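TqaA (Penicillium aethiopicum, PDB 5EJD) probably works as a nonribosomal peptide synthetase, whose C-terminal condensation-family domain, bound here to 4'-phosphopantetheine, is thought to cyclise and release the finished peptide. Local coordinates at residues A[271-276]-A[343-348]; A[277-282]-A[377-382]. All coordinates share one frame; numbering follows the deposited sequence.

Interaction 1 of 2, residues A[271-276]-A[343-348]; sequences GITMAT and HTQTQY. With PNS (4'-phosphopantetheine), chain R.
Gln-345, on helix 337-349, reaches its amide across to Gly-271, Thr-273 and Thr-276, and hydrogen bonds dominate the contact. With CG anti to the backbone N (chi1 -168°) and the chain extended beyond it, the amide arrives at the start of helix 274-289. There Gln-345 OE1 accepts two bonds, both in its carbonyl plane and on lone pairs, a nearly straight one from Thr-273 N (3.1 Å) and a short one from Thr-276 OG1 (2.6 Å). NE2 of Gln-345 donates to Gly-271 O at 2.8 Å, so both ends of the amide are engaged and its rotation is fixed.

A second set of polar contacts belongs to the helix end. Thr-273 OG1 caps it, accepting from Thr-276 N (3.3 Å), and also donates to phosphate oxygen O26 of 4'-phosphopantetheine at 2.7 Å. Tyr-348 OH, further along the other helix, takes a weak bond from pantetheine O33 (3.3 Å).

Apolar contact is slighter. Thr-276 CG2 lies 3.8 Å from Gln-345 CB as the two side chains cross at about a right angle, and Ala-275 CB approaches pantetheine C30 (3.5 Å). Phe-63 of a neighbouring chain packs on Thr-273 and Gln-345.

This is a threonine N-cap that binds the phosphate directly, braced from the second shell by a glutamine of a neighbouring helix, at the phosphate end of the phosphopantetheine pocket of a condensation-type domain.

Interaction 2 of 2, residues A[277-282]-A[377-382]; sequences LVKAAT and LIVQHQ. With PNS (4'-phosphopantetheine), chain R.
Helix segment 277-282, touching through Val-278, Lys-279 and Thr-282, runs at 157° to strand 377-381, nearly antiparallel, with the axes 9.3 Å apart. This is a helix lying on the mixed sheet of a condensation-type, CoA-acyltransferase-like fold, and Val-379 is the central strand residue. Its CG1 meets Val-278 CG1 at 4.0 Å, the two side chains crossing at a slant, and also lies alongside the aliphatic part of Lys-279. Val-379 CG2 packs on Thr-282 CG2 (3.8 Å), and Thr-282 CG2 also meets Leu-377 CD2 tip to tip (4.0 Å). Thr-282 presents this methyl because CG2 stands anti to its backbone N, which leaves OG1 (chi1 -62°) to donate to Val-278 O one turn earlier, at 3.0 Å. A serine in its place would probably open a gap beside Val-379 and Leu-377, because the methyl that fills it would be lost. Across the contact, Val-278 CG2 leans on the His-381 ring, whose ND1 is bonded to Thr-427. Lys-279, extended past CG and also bonded to His-299, carries NZ to a water 3.0 Å away that donates to Val-379 O and accepts from His-381 N.

How the interactions relate
Helix 274-289 serves both interactions: its capped start lies in interaction 1, the following turns in interaction 2. Interaction 2 is the deeper, with all six touching residues buried and its centre about 16 Å from that of the chain; interaction 1 sits at about 21 Å and includes the exposed Gly-271. The chemistry changes accordingly, from three direct hydrogen bonds between helix 337-349 and the loop and first turn of helix 274-289 to aliphatic contact between helix and sheet, where a water supplies the polar link. The contacts meet where Ala-275 CB lies 3.7 Å from His-381 CD2 and where Thr-344 packs on Lys-279 and Ala-280. Both border the phosphopantetheine, interaction 1 bonding its phosphate and interaction 2 flanking the arm beyond.

Interaction 1 of 2, residues A[271-276]-A[343-348]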
ATOM      1  N   GLY A 271     -17.783 -14.194   9.380  1.00 33.13           N
ATOM      2  CA  GLY A 271     -17.855 -12.755   9.267  1.00 32.40           C
ATOM      3  C   GLY A 271     -16.618 -11.930   9.671  1.00 34.28           C
ATOM      4  O   GLY A 271     -16.697 -10.695   9.723  1.00 36.62           O
ATOM      5  N   ILE A 272     -15.479 -12.579   9.892  1.00 29.88           N
ATOM      6  CA  ILE A 272     -14.263 -11.921  10.352  1.00 29.25           C
ATOM      7  C   ILE A 272     -13.160 -12.083   9.317  1.00 26.19           C
ATOM      8  O   ILE A 272     -12.937 -13.169   8.827  1.00 28.99           O
ATOM      9  CB  ILE A 272     -13.821 -12.536  11.700  1.00 29.76           C
ATOM     10  CG1 ILE A 272     -14.939 -12.381  12.761  1.00 30.99           C
ATOM     11  CG2 ILE A 272     -12.538 -11.922  12.192  1.00 28.55           C
ATOM     12  CD1 ILE A 272     -15.313 -10.940  13.111  1.00 30.00           C
ATOM     13  N   THR A 273     -12.482 -10.996   8.982  1.00 25.39           N
ATOM     14  CA  THR A 273     -11.361 -11.038   8.056  1.00 24.51           C
ATOM     15  C   THR A 273     -10.067 -11.369   8.792  1.00 25.55           C
ATOM     16  O   THR A 273      -9.983 -11.262  10.017  1.00 27.55           O
ATOM     17  CB  THR A 273     -11.153  -9.712   7.352  1.00 25.05           C
ATOM     18  OG1 THR A 273     -10.735  -8.713   8.292  1.00 26.34           O
ATOM     19  CG2 THR A 273     -12.437  -9.269   6.683  1.00 26.56           C
ATOM     20  N   MET A 274      -9.078 -11.817   8.036  1.00 25.35           N
ATOM     21  CA  MET A 274      -7.792 -12.160   8.580  1.00 24.84           C
ATOM     22  C   MET A 274      -7.148 -10.933   9.216  1.00 22.93           C
ATOM     23  O   MET A 274      -6.513 -11.024  10.250  1.00 22.27           O
ATOM     24  CB  MET A 274      -6.931 -12.695   7.460  1.00 28.92           C
ATOM     25  CG  MET A 274      -5.531 -13.114   7.897  1.00 34.45           C
ATOM     26  SD  MET A 274      -5.589 -14.599   8.869  1.00 39.41           S
ATOM     27  CE  MET A 274      -5.775 -15.809   7.522  1.00 40.28           C
ATOM     28  N   ALA A 275      -7.282  -9.790   8.579  1.00 22.01           N
ATOM     29  CA  ALA A 275      -6.706  -8.573   9.107  1.00 22.38           C
ATOM     30  C   ALA A 275      -7.230  -8.287  10.488  1.00 21.99           C
ATOM     31  O   ALA A 275      -6.488  -7.860  11.351  1.00 22.81           O
ATOM     32  CB  ALA A 275      -7.032  -7.392   8.187  1.00 22.61           C
ATOM     33  N   THR A 276      -8.536  -8.482  10.680  1.00 22.10           N
ATOM     34  CA  THR A 276      -9.152  -8.260  11.976  1.00 21.93           C
ATOM     35  C   THR A 276      -8.517  -9.184  13.030  1.00 22.58           C
ATOM     36  O   THR A 276      -8.169  -8.772  14.134  1.00 22.91           O
ATOM     37  CB  THR A 276     -10.660  -8.508  11.916  1.00 22.43           C
ATOM     38  OG1 THR A 276     -11.283  -7.482  11.123  1.00 20.09           O
ATOM     39  CG2 THR A 276     -11.281  -8.491  13.325  1.00 22.09           C
ATOM     40  N   HIS A 343     -15.619  -6.237  17.738  1.00 21.77           N
ATOM     41  CA  HIS A 343     -15.289  -4.889  18.156  1.00 21.48           C
ATOM     42  C   HIS A 343     -14.120  -4.337  17.281  1.00 22.38           C
ATOM     43  O   HIS A 343     -14.190  -3.209  16.799  1.00 25.33           O
ATOM     44  CB  HIS A 343     -14.918  -4.889  19.633  1.00 20.00           C
ATOM     45  CG  HIS A 343     -14.398  -3.568  20.136  1.00 21.57           C
ATOM     46  ND1 HIS A 343     -15.168  -2.432  20.176  1.00 22.06           N
ATOM     47  CD2 HIS A 343     -13.177  -3.199  20.564  1.00 21.29           C
ATOM     48  CE1 HIS A 343     -14.465  -1.434  20.647  1.00 20.77           C
ATOM     49  NE2 HIS A 343     -13.252  -1.874  20.889  1.00 22.39           N
ATOM     50  N   THR A 344     -13.069  -5.131  17.119  1.00 20.60           N
ATOM     51  CA  THR A 344     -11.894  -4.698  16.418  1.00 21.77           C
ATOM     52  C   THR A 344     -12.235  -4.389  14.965  1.00 22.47           C
ATOM     53  O   THR A 344     -11.890  -3.327  14.460  1.00 23.29           O
ATOM     54  CB  THR A 344     -10.804  -5.751  16.493  1.00 21.36           C
ATOM     55  OG1 THR A 344     -10.418  -5.957  17.864  1.00 18.83           O
ATOM     56  CG2 THR A 344      -9.607  -5.308  15.726  1.00 21.77           C
ATOM     57  N   GLN A 345     -12.996  -5.267  14.346  1.00 21.76           N
ATOM     58  CA  GLN A 345     -13.433  -5.061  13.002  1.00 23.68           C
ATOM     59  C   GLN A 345     -14.304  -3.813  12.812  1.00 24.56           C
ATOM     60  O   GLN A 345     -14.133  -3.056  11.841  1.00 25.81           O
ATOM     61  CB  GLN A 345     -14.210  -6.279  12.510  1.00 24.61           C
ATOM     62  CG  GLN A 345     -14.448  -6.267  11.003  1.00 24.28           C
ATOM     63  CD  GLN A 345     -14.550  -7.681  10.424  1.00 26.23           C
ATOM     64  OE1 GLN A 345     -13.532  -8.444  10.315  1.00 22.94           O
ATOM     65  NE2 GLN A 345     -15.748  -8.036  10.014  1.00 23.98           N
ATOM     66  N   THR A 346     -15.224  -3.579  13.726  1.00 23.70           N
ATOM     67  CA  THR A 346     -16.005  -2.339  13.704  1.00 24.05           C
ATOM     68  C   THR A 346     -15.150  -1.094  13.881  1.00 22.71           C
ATOM     69  O   THR A 346     -15.446  -0.036  13.320  1.00 24.07           O
ATOM     70  CB  THR A 346     -17.086  -2.391  14.796  1.00 25.57           C
ATOM     71  OG1 THR A 346     -17.999  -3.414  14.442  1.00 28.50           O
ATOM     72  CG2 THR A 346     -17.861  -1.093  14.878  1.00 26.39           C
ATOM     73  N   GLN A 347     -14.109  -1.175  14.702  1.00 22.93           N
ATOM     74  CA  GLN A 347     -13.217  -0.017  14.909  1.00 24.94           C
ATOM     75  C   GLN A 347     -12.400   0.336  13.662  1.00 25.09           C
ATOM     76  O   GLN A 347     -11.787   1.419  13.595  1.00 27.37           O
ATOM     77  CB  GLN A 347     -12.278  -0.279  16.092  1.00 24.00           C
ATOM     78  CG  GLN A 347     -12.976  -0.276  17.437  1.00 25.17           C
ATOM     79  CD  GLN A 347     -13.490   1.096  17.782  1.00 22.87           C
ATOM     80  OE1 GLN A 347     -14.649   1.405  17.527  1.00 23.68           O
ATOM     81  NE2 GLN A 347     -12.630   1.935  18.328  1.00 23.29           N
ATOM     82  N   TYR A 348     -12.340  -0.603  12.727  1.00 24.49           N
ATOM     83  CA  TYR A 348     -11.726  -0.343  11.430  1.00 24.93           C
ATOM     84  C   TYR A 348     -12.768   0.178  10.493  1.00 24.46           C
ATOM     85  O   TYR A 348     -12.567   1.245   9.925  1.00 29.15           O
ATOM     86  CB  TYR A 348     -11.057  -1.592  10.855  1.00 24.61           C
ATOM     87  CG  TYR A 348     -10.864  -1.550   9.367  1.00 24.50           C
ATOM     88  CD1 TYR A 348     -10.058  -0.605   8.773  1.00 23.64           C
ATOM     89  CD2 TYR A 348     -11.479  -2.483   8.554  1.00 24.45           C
ATOM     90  CE1 TYR A 348      -9.896  -0.568   7.411  1.00 23.30           C
ATOM     91  CE2 TYR A 348     -11.288  -2.473   7.191  1.00 23.52           C
ATOM     92  CZ  TYR A 348     -10.529  -1.522   6.628  1.00 23.76           C
ATOM     93  OH  TYR A 348     -10.360  -1.559   5.247  1.00 28.28           O
TER
HETATM   94  O23 PNS R 101      -9.549  -7.744   4.798  1.00 20.52           O
HETATM   95  P24 PNS R 101      -9.607  -6.428   5.537  1.00 21.59           P
HETATM   96  O26 PNS R 101     -10.254  -6.455   6.865  1.00 21.95           O
HETATM   97  O27 PNS R 101      -8.241  -5.556   5.365  1.00 19.86           O
HETATM   98  C28 PNS R 101      -7.825  -4.411   6.085  1.00 20.06           C
HETATM   99  C29 PNS R 101      -6.448  -3.762   5.596  1.00 23.38           C
HETATM  100  C30 PNS R 101      -5.658  -4.856   6.236  1.00 24.81           C
HETATM  101  C31 PNS R 101      -6.793  -2.489   6.390  1.00 22.62           C
HETATM  102  C32 PNS R 101      -6.598  -3.759   4.043  1.00 23.09           C
HETATM  103  O33 PNS R 101      -7.875  -3.097   3.685  1.00 19.04           O
HETATM  104  C34 PNS R 101      -5.522  -2.814   3.545  1.00 25.98           C
HETATM  105  O35 PNS R 101      -5.738  -1.598   3.471  1.00 27.83           O
HETATM  106  N36 PNS R 101      -4.265  -2.910   3.257  1.00 32.13           N
HETATM  107  C37 PNS R 101      -3.334  -3.943   3.200  1.00 41.81           C
HETATM  108  C38 PNS R 101      -2.490  -3.823   1.943  1.00 45.67           C
HETATM  109  C39 PNS R 101      -1.282  -2.924   1.972  1.00 45.73           C
HETATM  110  O40 PNS R 101      -1.451  -1.736   1.909  1.00 52.58           O
HETATM  111  N41 PNS R 101      -0.093  -3.525   1.962  1.00 45.89           N
HETATM  112  C42 PNS R 101       1.170  -2.833   1.984  1.00 46.44           C
HETATM  113  C43 PNS R 101       1.406  -2.028   0.749  1.00 49.79           C
HETATM  114  S44 PNS R 101       3.131  -2.159   0.230  1.00 56.59           S

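Interaction 2 of 2, residues A[277-282]-A[377-382]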
ATOM      1  N   LEU A 277      -8.331 -10.431  12.664  1.00 23.24           N
ATOM      2  CA  LEU A 277      -7.739 -11.397  13.564  1.00 25.42           C
ATOM      3  C   LEU A 277      -6.354 -10.968  14.036  1.00 25.86           C
ATOM      4  O   LEU A 277      -6.050 -10.958  15.237  1.00 24.64           O
ATOM      5  CB  LEU A 277      -7.708 -12.734  12.839  1.00 26.83           C
ATOM      6  CG  LEU A 277      -7.311 -13.971  13.586  1.00 33.78           C
ATOM      7  CD1 LEU A 277      -8.192 -14.157  14.816  1.00 41.06           C
ATOM      8  CD2 LEU A 277      -7.443 -15.188  12.678  1.00 34.88           C
ATOM      9  N   VAL A 278      -5.522 -10.549  13.091  1.00 24.79           N
ATOM     10  CA  VAL A 278      -4.192 -10.071  13.408  1.00 22.88           C
ATOM     11  C   VAL A 278      -4.222  -8.820  14.292  1.00 22.05           C
ATOM     12  O   VAL A 278      -3.435  -8.697  15.235  1.00 22.03           O
ATOM     13  CB  VAL A 278      -3.430  -9.745  12.125  1.00 24.54           C
ATOM     14  CG1 VAL A 278      -2.124  -9.039  12.443  1.00 25.79           C
ATOM     15  CG2 VAL A 278      -3.179 -11.023  11.347  1.00 24.93           C
ATOM     16  N   LYS A 279      -5.128  -7.896  14.022  1.00 21.71           N
ATOM     17  CA  LYS A 279      -5.172  -6.673  14.815  1.00 24.27           C
ATOM     18  C   LYS A 279      -5.731  -6.895  16.222  1.00 26.46           C
ATOM     19  O   LYS A 279      -5.269  -6.268  17.172  1.00 27.40           O
ATOM     20  CB  LYS A 279      -5.932  -5.608  14.082  1.00 26.69           C
ATOM     21  CG  LYS A 279      -5.051  -5.037  12.995  1.00 32.31           C
ATOM     22  CD  LYS A 279      -5.769  -4.352  11.880  1.00 36.23           C
ATOM     23  CE  LYS A 279      -4.770  -4.159  10.729  1.00 41.65           C
ATOM     24  NZ  LYS A 279      -5.416  -3.549   9.535  1.00 41.30           N
ATOM     25  N   ALA A 280      -6.685  -7.813  16.363  1.00 25.18           N
ATOM     26  CA  ALA A 280      -7.216  -8.156  17.668  1.00 25.27           C
ATOM     27  C   ALA A 280      -6.145  -8.809  18.513  1.00 26.91           C
ATOM     28  O   ALA A 280      -6.008  -8.492  19.685  1.00 29.91           O
ATOM     29  CB  ALA A 280      -8.395  -9.073  17.530  1.00 23.30           C
ATOM     30  N   ALA A 281      -5.365  -9.696  17.908  1.00 26.18           N
ATOM     31  CA  ALA A 281      -4.280 -10.356  18.597  1.00 24.65           C
ATOM     32  C   ALA A 281      -3.276  -9.348  19.100  1.00 26.98           C
ATOM     33  O   ALA A 281      -2.808  -9.439  20.230  1.00 31.91           O
ATOM     34  CB  ALA A 281      -3.583 -11.311  17.664  1.00 24.86           C
ATOM     35  N   THR A 282      -2.965  -8.375  18.267  1.00 26.66           N
ATOM     36  CA  THR A 282      -2.015  -7.352  18.626  1.00 26.78           C
ATOM     37  C   THR A 282      -2.575  -6.531  19.791  1.00 26.99           C
ATOM     38  O   THR A 282      -1.839  -6.139  20.687  1.00 31.76           O
ATOM     39  CB  THR A 282      -1.684  -6.458  17.395  1.00 25.40           C
ATOM     40  OG1 THR A 282      -1.076  -7.267  16.390  1.00 23.77           O
ATOM     41  CG2 THR A 282      -0.728  -5.350  17.730  1.00 25.79           C
ATOM     42  N   LEU A 377       3.877   1.986  16.987  1.00 29.40           N
ATOM     43  CA  LEU A 377       3.647   0.606  16.552  1.00 30.15           C
ATOM     44  C   LEU A 377       2.692   0.638  15.339  1.00 29.30           C
ATOM     45  O   LEU A 377       1.674   1.359  15.360  1.00 26.26           O
ATOM     46  CB  LEU A 377       3.023  -0.209  17.646  1.00 29.98           C
ATOM     47  CG  LEU A 377       2.739  -1.633  17.206  1.00 34.35           C
ATOM     48  CD1 LEU A 377       3.994  -2.435  17.131  1.00 37.30           C
ATOM     49  CD2 LEU A 377       1.816  -2.308  18.193  1.00 37.45           C
ATOM     50  N   ILE A 378       3.057  -0.069  14.272  1.00 24.33           N
ATOM     51  CA  ILE A 378       2.231  -0.103  13.097  1.00 24.51           C
ATOM     52  C   ILE A 378       2.055  -1.550  12.635  1.00 24.90           C
ATOM     53  O   ILE A 378       3.041  -2.260  12.442  1.00 23.12           O
ATOM     54  CB  ILE A 378       2.821   0.710  11.958  1.00 28.56           C
ATOM     55  CG1 ILE A 378       3.094   2.116  12.424  1.00 29.56           C
ATOM     56  CG2 ILE A 378       1.866   0.728  10.771  1.00 29.72           C
ATOM     57  CD1 ILE A 378       3.811   2.979  11.425  1.00 30.95           C
ATOM     58  N   VAL A 379       0.799  -1.965  12.447  1.00 23.65           N
ATOM     59  CA  VAL A 379       0.489  -3.277  11.956  1.00 25.58           C
ATOM     60  C   VAL A 379       0.042  -3.194  10.495  1.00 27.15           C
ATOM     61  O   VAL A 379      -0.874  -2.435  10.195  1.00 25.72           O
ATOM     62  CB  VAL A 379      -0.643  -3.879  12.761  1.00 28.26           C
ATOM     63  CG1 VAL A 379      -1.023  -5.232  12.198  1.00 30.73           C
ATOM     64  CG2 VAL A 379      -0.236  -4.020  14.202  1.00 30.12           C
ATOM     65  N   GLN A 380       0.711  -3.939   9.596  1.00 26.47           N
ATOM     66  CA  GLN A 380       0.286  -4.034   8.192  1.00 26.54           C
ATOM     67  C   GLN A 380      -0.094  -5.416   7.847  1.00 24.67           C
ATOM     68  O   GLN A 380       0.803  -6.254   7.673  1.00 23.52           O
ATOM     69  CB  GLN A 380       1.358  -3.896   7.132  1.00 28.52           C
ATOM     70  CG  GLN A 380       2.028  -2.617   7.068  1.00 33.89           C
ATOM     71  CD  GLN A 380       2.420  -2.175   5.673  1.00 33.45           C
ATOM     72  OE1 GLN A 380       2.726  -2.926   4.724  1.00 35.23           O
ATOM     73  NE2 GLN A 380       2.504  -0.913   5.598  1.00 33.91           N
ATOM     74  N   HIS A 381      -1.342  -5.621   7.543  1.00 22.35           N
ATOM     75  CA  HIS A 381      -1.676  -6.877   7.022  1.00 22.90           C
ATOM     76  C   HIS A 381      -1.540  -6.817   5.480  1.00 25.38           C
ATOM     77  O   HIS A 381      -2.136  -5.977   4.825  1.00 24.35           O
ATOM     78  CB  HIS A 381      -3.073  -7.264   7.472  1.00 21.50           C
ATOM     79  CG  HIS A 381      -3.479  -8.597   6.965  1.00 21.42           C
ATOM     80  ND1 HIS A 381      -2.861  -9.758   7.369  1.00 21.82           N
ATOM     81  CD2 HIS A 381      -4.399  -8.962   6.047  1.00 23.16           C
ATOM     82  CE1 HIS A 381      -3.423 -10.791   6.769  1.00 23.18           C
ATOM     83  NE2 HIS A 381      -4.354 -10.337   5.950  1.00 25.00           N
ATOM     84  N   GLN A 382      -0.827  -7.781   4.904  1.00 25.51           N
ATOM     85  CA  GLN A 382      -0.542  -7.802   3.486  1.00 23.40           C
ATOM     86  C   GLN A 382      -1.532  -8.636   2.644  1.00 23.84           C
ATOM     87  O   GLN A 382      -1.157  -9.622   2.058  1.00 23.85           O
ATOM     88  CB  GLN A 382       0.832  -8.373   3.275  1.00 24.62           C
ATOM     89  CG  GLN A 382       1.906  -7.761   4.120  1.00 28.67           C
ATOM     90  CD  GLN A 382       2.362  -6.409   3.565  1.00 30.56           C
ATOM     91  OE1 GLN A 382       1.556  -5.555   3.257  1.00 31.45           O
ATOM     92  NE2 GLN A 382       3.655  -6.189   3.557  1.00 32.29           N
TER
HETATM   93  O23 PNS R 101      -9.549  -7.744   4.798  1.00 20.52           O
HETATM   94  P24 PNS R 101      -9.607  -6.428   5.537  1.00 21.59           P
HETATM   95  O26 PNS R 101     -10.254  -6.455   6.865  1.00 21.95           O
HETATM   96  O27 PNS R 101      -8.241  -5.556   5.365  1.00 19.86           O
HETATM   97  C28 PNS R 101      -7.825  -4.411   6.085  1.00 20.06           C
HETATM   98  C29 PNS R 101      -6.448  -3.762   5.596  1.00 23.38           C
HETATM   99  C30 PNS R 101      -5.658  -4.856   6.236  1.00 24.81           C
HETATM  100  C31 PNS R 101      -6.793  -2.489   6.390  1.00 22.62           C
HETATM  101  C32 PNS R 101      -6.598  -3.759   4.043  1.00 23.09           C
HETATM  102  O33 PNS R 101      -7.875  -3.097   3.685  1.00 19.04           O
HETATM  103  C34 PNS R 101      -5.522  -2.814   3.545  1.00 25.98           C
HETATM  104  O35 PNS R 101      -5.738  -1.598   3.471  1.00 27.83           O
HETATM  105  N36 PNS R 101      -4.265  -2.910   3.257  1.00 32.13           N
HETATM  106  C37 PNS R 101      -3.334  -3.943   3.200  1.00 41.81           C
HETATM  107  C38 PNS R 101      -2.490  -3.823   1.943  1.00 45.67           C
HETATM  108  C39 PNS R 101      -1.282  -2.924   1.972  1.00 45.73           C
HETATM  109  O40 PNS R 101      -1.451  -1.736   1.909  1.00 52.58           O
HETATM  110  N41 PNS R 101      -0.093  -3.525   1.962  1.00 45.89           N
HETATM  111  C42 PNS R 101       1.170  -2.833   1.984  1.00 46.44           C
HETATM  112  C43 PNS R 101       1.406  -2.028   0.749  1.00 49.79           C
HETATM  113  S44 PNS R 101       3.131  -2.159   0.230  1.00 56.59           S
HETATM  114  O   HOH W   1      -2.881  -3.078   7.987  1.00 26.37           O